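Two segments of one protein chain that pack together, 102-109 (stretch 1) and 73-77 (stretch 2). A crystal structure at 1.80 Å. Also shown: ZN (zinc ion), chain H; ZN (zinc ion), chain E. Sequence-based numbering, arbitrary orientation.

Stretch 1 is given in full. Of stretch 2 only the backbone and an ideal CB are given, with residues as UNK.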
# COMPACT_ATOMS: atom_id res chain seq x y z
N ASN A 102 5.91 -3.54 9.78
CA ASN A 102 5.40 -2.98 8.53
C ASN A 102 6.27 -1.82 8.07
O ASN A 102 6.81 -1.06 8.88
CB ASN A 102 3.98 -2.45 8.71
CG ASN A 102 2.98 -3.53 8.91
OD1 ASN A 102 3.19 -4.67 8.51
ND2 ASN A 102 1.85 -3.17 9.53
N ARG A 103 6.34 -1.64 6.76
CA ARG A 103 7.07 -0.54 6.15
C ARG A 103 6.14 0.22 5.22
O ARG A 103 5.65 -0.34 4.24
CB ARG A 103 8.29 -1.06 5.37
CG ARG A 103 8.90 -0.04 4.42
CD ARG A 103 9.37 1.20 5.16
NE ARG A 103 10.32 2.00 4.38
CZ ARG A 103 11.60 2.18 4.70
NH1 ARG A 103 12.10 1.62 5.81
NH2 ARG A 103 12.37 2.93 3.93
N CYS A 104 5.90 1.49 5.53
CA CYS A 104 5.05 2.31 4.67
C CYS A 104 5.86 2.79 3.48
O CYS A 104 6.87 3.48 3.67
CB CYS A 104 4.48 3.52 5.40
SG CYS A 104 3.33 4.43 4.34
N PRO A 105 5.46 2.47 2.25
CA PRO A 105 6.18 2.98 1.08
C PRO A 105 5.88 4.44 0.77
O PRO A 105 6.55 5.02 -0.09
CB PRO A 105 5.69 2.07 -0.04
CG PRO A 105 4.22 1.85 0.32
CD PRO A 105 4.25 1.71 1.86
N LEU A 106 4.89 5.04 1.43
CA LEU A 106 4.55 6.44 1.15
C LEU A 106 5.35 7.40 2.03
O LEU A 106 5.84 8.42 1.54
CB LEU A 106 3.05 6.67 1.35
CG LEU A 106 2.12 5.74 0.56
CD1 LEU A 106 0.66 6.12 0.84
CD2 LEU A 106 2.43 5.80 -0.95
N CYS A 107 5.47 7.11 3.32
CA CYS A 107 6.21 7.98 4.23
C CYS A 107 7.50 7.34 4.73
O CYS A 107 8.25 7.99 5.47
CB CYS A 107 5.33 8.39 5.42
SG CYS A 107 5.00 7.07 6.63
N HIS A 108 7.77 6.08 4.38
CA HIS A 108 9.03 5.40 4.69
C HIS A 108 9.21 5.07 6.17
O HIS A 108 10.34 4.86 6.62
CB HIS A 108 10.23 6.21 4.21
CG HIS A 108 10.04 6.78 2.84
ND1 HIS A 108 10.02 5.99 1.71
CD2 HIS A 108 9.81 8.05 2.43
CE1 HIS A 108 9.82 6.76 0.65
NE2 HIS A 108 9.68 8.01 1.06
N GLU A 109 8.13 4.99 6.95
CA GLU A 109 8.25 4.63 8.36
C GLU A 109 8.12 3.13 8.54
O GLU A 109 7.35 2.45 7.83
CB GLU A 109 7.19 5.37 9.18
CG GLU A 109 7.36 6.88 9.13
CD GLU A 109 6.29 7.65 9.89
OE1 GLU A 109 5.39 7.00 10.49
OE2 GLU A 109 6.37 8.89 9.90
N UNK A 73 18.95 -1.54 1.14
CA UNK A 73 18.94 -0.86 2.44
C UNK A 73 17.51 -0.64 2.93
O UNK A 73 17.14 -1.09 4.01
CB UNK A 73 19.68 0.48 2.35
N UNK A 74 16.69 0.05 2.13
CA UNK A 74 15.34 0.38 2.57
C UNK A 74 14.28 -0.59 2.06
O UNK A 74 13.13 -0.49 2.50
CB UNK A 74 14.99 1.80 2.12
N UNK A 75 14.62 -1.52 1.17
CA UNK A 75 13.73 -2.53 0.59
C UNK A 75 12.72 -1.94 -0.39
O UNK A 75 11.88 -2.68 -0.91
CB UNK A 75 12.98 -3.27 1.71
N UNK A 76 12.79 -0.64 -0.68
CA UNK A 76 11.84 -0.01 -1.57
C UNK A 76 12.30 -0.10 -3.03
O UNK A 76 13.47 -0.35 -3.33
CB UNK A 76 11.63 1.45 -1.17
N UNK A 77 11.34 0.09 -3.93
CA UNK A 77 11.63 0.20 -5.36
C UNK A 77 12.13 1.60 -5.68
O UNK A 77 11.58 2.61 -5.22
CB UNK A 77 10.39 -0.13 -6.20
ZN ZN H . 2.89 6.17 5.82
ZN ZN E . 17.20 2.82 -0.06

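Position 73 lies at the far end of the segment. Nothing of stretch 1 comes within 5.5 Å of its ideal CB, so stretch 1 sets no demand and many side chains would suit. The deposited residue is Arg73. Its extended side chain makes no contact with stretch 1 and is hydrogen-bonded elsewhere in the structure.

Position 74 points its CA-to-CB bond toward stretch 1. The ideal CB is 3.4 Å from Arg103 NH2, so there is little room on that side. The zinc ion of chain E lies nearby, about 3.3 Å from this CB. Together these favour a compact metal ligand. Cysteine suits this CB-to-zinc distance well; a histidine bound through ND1 or an aspartate is also possible, whereas a ligand that reaches farther from CB is not favoured. The deposited residue is Cys74. With chi1 at p, its SG binds the zinc at 2.4 Å, and three atoms from elsewhere complete the site. Its backbone O lies over one face of the Arg103 guanidinium.

Position 75 has phi/psi of 72/3, a left-handed conformation. Glycine takes this most easily, and asparagine, aspartate or serine are plausible. The CB points toward stretch 1 but finds none of its atoms within 5.5 Å, so a small residue leaves a loose contact. The deposited residue is Ser75. Its OG turns back to its own segment and donates a very short hydrogen bond to Cys74 O, 2.4 Å. Toward stretch 1, OG only reaches Arg103 CG, at 4.5 Å.

Position 76 also points toward stretch 1, with room to extend. Its ideal CB is 5.4 Å from Arg103 NH2. Arg103 offers a positive charge, and His108 ND1 lies beyond the CB on the same side. An acidic or other acceptor side chain is expected, and the distance favours glutamate or glutamine over shorter ones; the charge favours glutamate. The deposited residue is Glu76. In an m, t conformation, it brings OE2 between the two donors. Arg103 NE and NH2 each donate to OE2 at 2.9 Å, and the pair forms a salt bridge. His108 ND1 donates to OE2 at 2.7 Å, nearly straight at 174°. OE2 lies near the plane of both the guanidinium and the imidazole, at their edges, as suits N-H donors. A water also links Glu76 OE1, at 3.1 Å, with Pro105 O, at 2.9 Å.

Position 77 is out of reach of stretch 1, and its extended backbone tolerates many residues. The deposited residue is Ala77, which makes no contact with stretch 1.

Stretch 2 (73-77) RCSEA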
# COMPACT_ATOMS: atom_id res chain seq x y z
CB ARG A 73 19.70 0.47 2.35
CG ARG A 73 19.86 1.22 3.68
CD ARG A 73 20.68 2.50 3.46
NE ARG A 73 20.31 3.61 4.35
CZ ARG A 73 20.96 3.93 5.46
NH1 ARG A 73 22.03 3.23 5.82
NH2 ARG A 73 20.57 4.96 6.19
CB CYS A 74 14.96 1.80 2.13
SG CYS A 74 14.99 2.04 0.36
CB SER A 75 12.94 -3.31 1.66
OG SER A 75 11.87 -2.53 2.17
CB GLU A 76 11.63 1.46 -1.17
CG GLU A 76 11.04 1.62 0.24
CD GLU A 76 10.77 3.06 0.63
OE1 GLU A 76 10.91 3.96 -0.24
OE2 GLU A 76 10.44 3.30 1.81
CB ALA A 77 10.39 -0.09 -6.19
O HOH W 1 8.40 3.87 -2.06
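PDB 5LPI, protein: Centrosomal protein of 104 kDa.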